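Long-range contact in endo-1,3-beta-glucanase, family GH16 (Zobellia galactanivorans, PDB 4BOW), which probably hydrolyses internal beta-1,3-glucosidic bonds of laminarin-type glucans, this chain being its calcium-binding GH16 catalytic domain: residues P112-L117 with D144-N149. The protein carries 1 engineered substitution. Residues are numbered along the deposited sequence; the frame is centred on the assembly and turned at random.
Sequences PAIWTL and DILEQN. With GLC (alpha-D-glucopyranose), chain C; BGC (beta-D-glucopyranose), chain B.
A classic beta bulge, in which Ile145 and Leu146 both face Ile114, shapes the sugar-binding cleft here and illustrates how one extra residue can bring two acids to the same face. The bulged run from Asp144 to Glu147 is consistent with the acidic active-site motif of family GH16. Ile114 N donates to Leu146 O (2.9 Å, 167° at the hydrogen), and Ile114 O accepts Leu146 N at 3.0 Å as well as a weak, bent bond from Ile145 N. The register shifts by one residue between Ile114 and Trp115, so Glu147 pairs with Ala113 on one side of the bulge and Asp144 with Trp115 on the other; both pairs are non-hydrogen-bonded, and all four side chains lie on the face that meets the alpha-D-glucopyranose. Both carboxylate oxygens of Asp144 are within reach of the O1 hydroxyl of this sugar, OD1 at 2.8 Å. Glu147 OE1 receives its O6 hydroxyl at 2.9 Å and is also hydrogen-bonded by Trp111 NE1. With CG lodged between its backbone N and carbonyl carbon (chi1 56°), Trp115 lays one ring face against the same sugar, CE2 being 3.4 Å from its C6; Asn227 holds NE1. Replacing Trp115 with alanine would probably strip this sugar of its apolar platform and leave Asn227 OD1 without its indole donor. Ile114 CD1 packs on Leu146 CB at 3.8 Å on the face away from the sugar, and Ile114 CG2 lies against Ile145 CB. Tyr189 of strand 187-193 touches all three of these aliphatic side chains, while strand 222-230 flanks strand 110-118 and strand 155-163 borders the bulged segment.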
loop_
_atom_site.group_PDB
_atom_site.type_symbol
_atom_site.label_atom_id
_atom_site.label_comp_id
_atom_site.label_asym_id
_atom_site.label_seq_id
_atom_site.Cartn_x
_atom_site.Cartn_y
_atom_site.Cartn_z
ATOM N N PRO A 112 -4.708 -2.284 -6.509
ATOM C CA PRO A 112 -4.669 -1.518 -5.240
ATOM C C PRO A 112 -3.804 -2.247 -4.223
ATOM O O PRO A 112 -3.673 -3.510 -4.274
ATOM C CB PRO A 112 -6.139 -1.553 -4.803
ATOM C CG PRO A 112 -6.654 -2.930 -5.267
ATOM C CD PRO A 112 -5.963 -3.061 -6.683
ATOM N N ALA A 113 -3.247 -1.494 -3.264
ATOM C CA ALA A 113 -2.548 -2.112 -2.177
ATOM C C ALA A 113 -2.570 -1.249 -0.952
ATOM O O ALA A 113 -2.592 -0.007 -0.997
ATOM C CB ALA A 113 -1.060 -2.394 -2.616
ATOM N N ILE A 114 -2.536 -1.999 0.180
ATOM C CA ILE A 114 -2.349 -1.455 1.507
ATOM C C ILE A 114 -1.153 -2.250 2.039
ATOM O O ILE A 114 -1.252 -3.473 2.180
ATOM C CB ILE A 114 -3.565 -1.734 2.455
ATOM C CG1 ILE A 114 -4.856 -1.147 1.806
ATOM C CG2 ILE A 114 -3.292 -1.164 3.862
ATOM C CD1 ILE A 114 -6.130 -1.646 2.538
ATOM N N TRP A 115 -0.021 -1.615 2.320
ATOM C CA TRP A 115 1.168 -2.391 2.630
ATOM C C TRP A 115 2.133 -1.554 3.453
ATOM O O TRP A 115 1.874 -0.388 3.750
ATOM C CB TRP A 115 1.771 -2.932 1.317
ATOM C CG TRP A 115 2.130 -1.939 0.239
ATOM C CD1 TRP A 115 1.289 -1.055 -0.418
ATOM C CD2 TRP A 115 3.419 -1.791 -0.349
ATOM N NE1 TRP A 115 2.006 -0.380 -1.423
ATOM C CE2 TRP A 115 3.288 -0.792 -1.376
ATOM C CE3 TRP A 115 4.687 -2.392 -0.107
ATOM C CZ2 TRP A 115 4.363 -0.441 -2.233
ATOM C CZ3 TRP A 115 5.749 -2.019 -0.961
ATOM C CH2 TRP A 115 5.606 -1.062 -1.996
ATOM N N THR A 116 3.240 -2.167 3.819
ATOM C CA THR A 116 4.252 -1.469 4.571
ATOM C C THR A 116 5.635 -1.668 3.979
ATOM O O THR A 116 5.906 -2.652 3.246
ATOM C CB THR A 116 4.358 -1.978 6.035
ATOM O OG1 THR A 116 5.114 -3.253 6.083
ATOM C CG2 THR A 116 2.993 -2.136 6.717
ATOM N N LEU A 117 6.550 -0.754 4.257
ATOM C CA LEU A 117 7.975 -0.902 3.956
ATOM C C LEU A 117 8.707 -0.593 5.241
ATOM O O LEU A 117 8.347 0.337 5.996
ATOM C CB LEU A 117 8.494 0.082 2.891
ATOM C CG LEU A 117 8.173 -0.340 1.469
ATOM C CD1 LEU A 117 8.425 0.862 0.535
ATOM C CD2 LEU A 117 9.041 -1.602 1.131
ATOM N N ASP A 144 2.424 -7.009 3.010
ATOM C CA ASP A 144 1.212 -6.624 2.250
ATOM C C ASP A 144 -0.025 -6.947 3.035
ATOM O O ASP A 144 -0.359 -8.199 3.100
ATOM C CB ASP A 144 1.202 -7.360 0.865
ATOM C CG ASP A 144 2.343 -6.892 0.009
ATOM O OD1 ASP A 144 2.290 -5.730 -0.409
ATOM O OD2 ASP A 144 3.147 -7.631 -0.532
ATOM N N ILE A 145 -0.747 -5.944 3.531
ATOM C CA ILE A 145 -2.015 -6.157 4.266
ATOM C C ILE A 145 -3.130 -6.475 3.239
ATOM O O ILE A 145 -3.945 -7.341 3.499
ATOM C CB ILE A 145 -2.307 -4.873 5.062
ATOM C CG1 ILE A 145 -1.185 -4.613 6.043
ATOM C CG2 ILE A 145 -3.621 -5.098 5.790
ATOM C CD1 ILE A 145 -1.313 -3.343 6.854
ATOM N N LEU A 146 -3.098 -5.825 2.081
ATOM C CA LEU A 146 -4.083 -6.087 1.062
ATOM C C LEU A 146 -3.434 -5.861 -0.266
ATOM O O LEU A 146 -2.817 -4.777 -0.513
ATOM C CB LEU A 146 -5.268 -5.120 1.247
ATOM C CG LEU A 146 -6.407 -5.145 0.213
ATOM C CD1 LEU A 146 -6.171 -4.351 -0.981
ATOM C CD2 LEU A 146 -6.895 -6.588 -0.147
ATOM N N GLU A 147 -3.583 -6.756 -1.222
ATOM C CA GLU A 147 -3.452 -6.475 -2.662
ATOM C C GLU A 147 -4.584 -7.161 -3.355
ATOM O O GLU A 147 -5.109 -8.158 -2.898
ATOM C CB GLU A 147 -2.154 -6.920 -3.306
ATOM C CG GLU A 147 -0.917 -6.370 -2.570
ATOM C CD GLU A 147 0.288 -6.985 -3.239
ATOM O OE1 GLU A 147 0.770 -6.654 -4.349
ATOM O OE2 GLU A 147 0.952 -8.016 -2.692
ATOM N N GLN A 148 -5.011 -6.576 -4.497
ATOM C CA GLN A 148 -5.809 -7.355 -5.477
ATOM C C GLN A 148 -5.136 -7.236 -6.788
ATOM O O GLN A 148 -4.631 -6.165 -7.162
ATOM C CB GLN A 148 -7.260 -6.853 -5.595
ATOM C CG GLN A 148 -8.199 -7.261 -4.483
ATOM C CD GLN A 148 -9.650 -7.213 -4.981
ATOM O OE1 GLN A 148 -10.147 -6.157 -5.419
ATOM N NE2 GLN A 148 -10.353 -8.286 -4.771
ATOM N N ASN A 149 -5.113 -8.352 -7.515
ATOM C CA ASN A 149 -4.655 -8.278 -8.886
ATOM C C ASN A 149 -5.747 -7.738 -9.830
ATOM O O ASN A 149 -6.855 -7.470 -9.392
ATOM C CB ASN A 149 -4.095 -9.636 -9.372
ATOM C CG ASN A 149 -5.092 -10.757 -9.302
ATOM O OD1 ASN A 149 -4.696 -11.906 -8.841
ATOM N ND2 ASN A 149 -6.251 -10.554 -9.727
HETATM C C1 GLC C . 4.324 -6.024 -2.894
HETATM C C2 GLC C . 5.430 -5.849 -3.913
HETATM C C3 GLC C . 5.737 -4.389 -4.281
HETATM C C4 GLC C . 4.391 -3.818 -4.699
HETATM C C5 GLC C . 3.562 -3.805 -3.465
HETATM C C6 GLC C . 2.163 -3.138 -3.608
HETATM O O1 GLC C . 4.795 -5.543 -1.647
HETATM O O2 GLC C . 6.571 -6.496 -3.375
HETATM O O3 GLC C . 6.699 -4.285 -5.381
HETATM O O4 GLC C . 4.632 -2.471 -5.076
HETATM O O5 GLC C . 3.249 -5.166 -3.116
HETATM O O6 GLC C . 1.383 -3.837 -4.655
HETATM C C2 BGC B . 8.922 -4.171 -6.154
HETATM C C3 BGC B . 10.312 -3.829 -5.729
HETATM C C4 BGC B . 10.368 -2.471 -4.991
HETATM C C5 BGC B . 9.446 -2.570 -3.744
HETATM C C6 BGC B . 9.318 -1.253 -2.987
HETATM C C1 BGC B . 8.059 -4.095 -4.917
HETATM O O2 BGC B . 8.850 -5.457 -6.691
HETATM O O3 BGC B . 11.071 -3.603 -6.966
HETATM O O4 BGC B . 11.679 -2.215 -4.440
HETATM O O5 BGC B . 8.124 -2.814 -4.294
HETATM O O6 BGC B . 8.812 -0.188 -3.863
#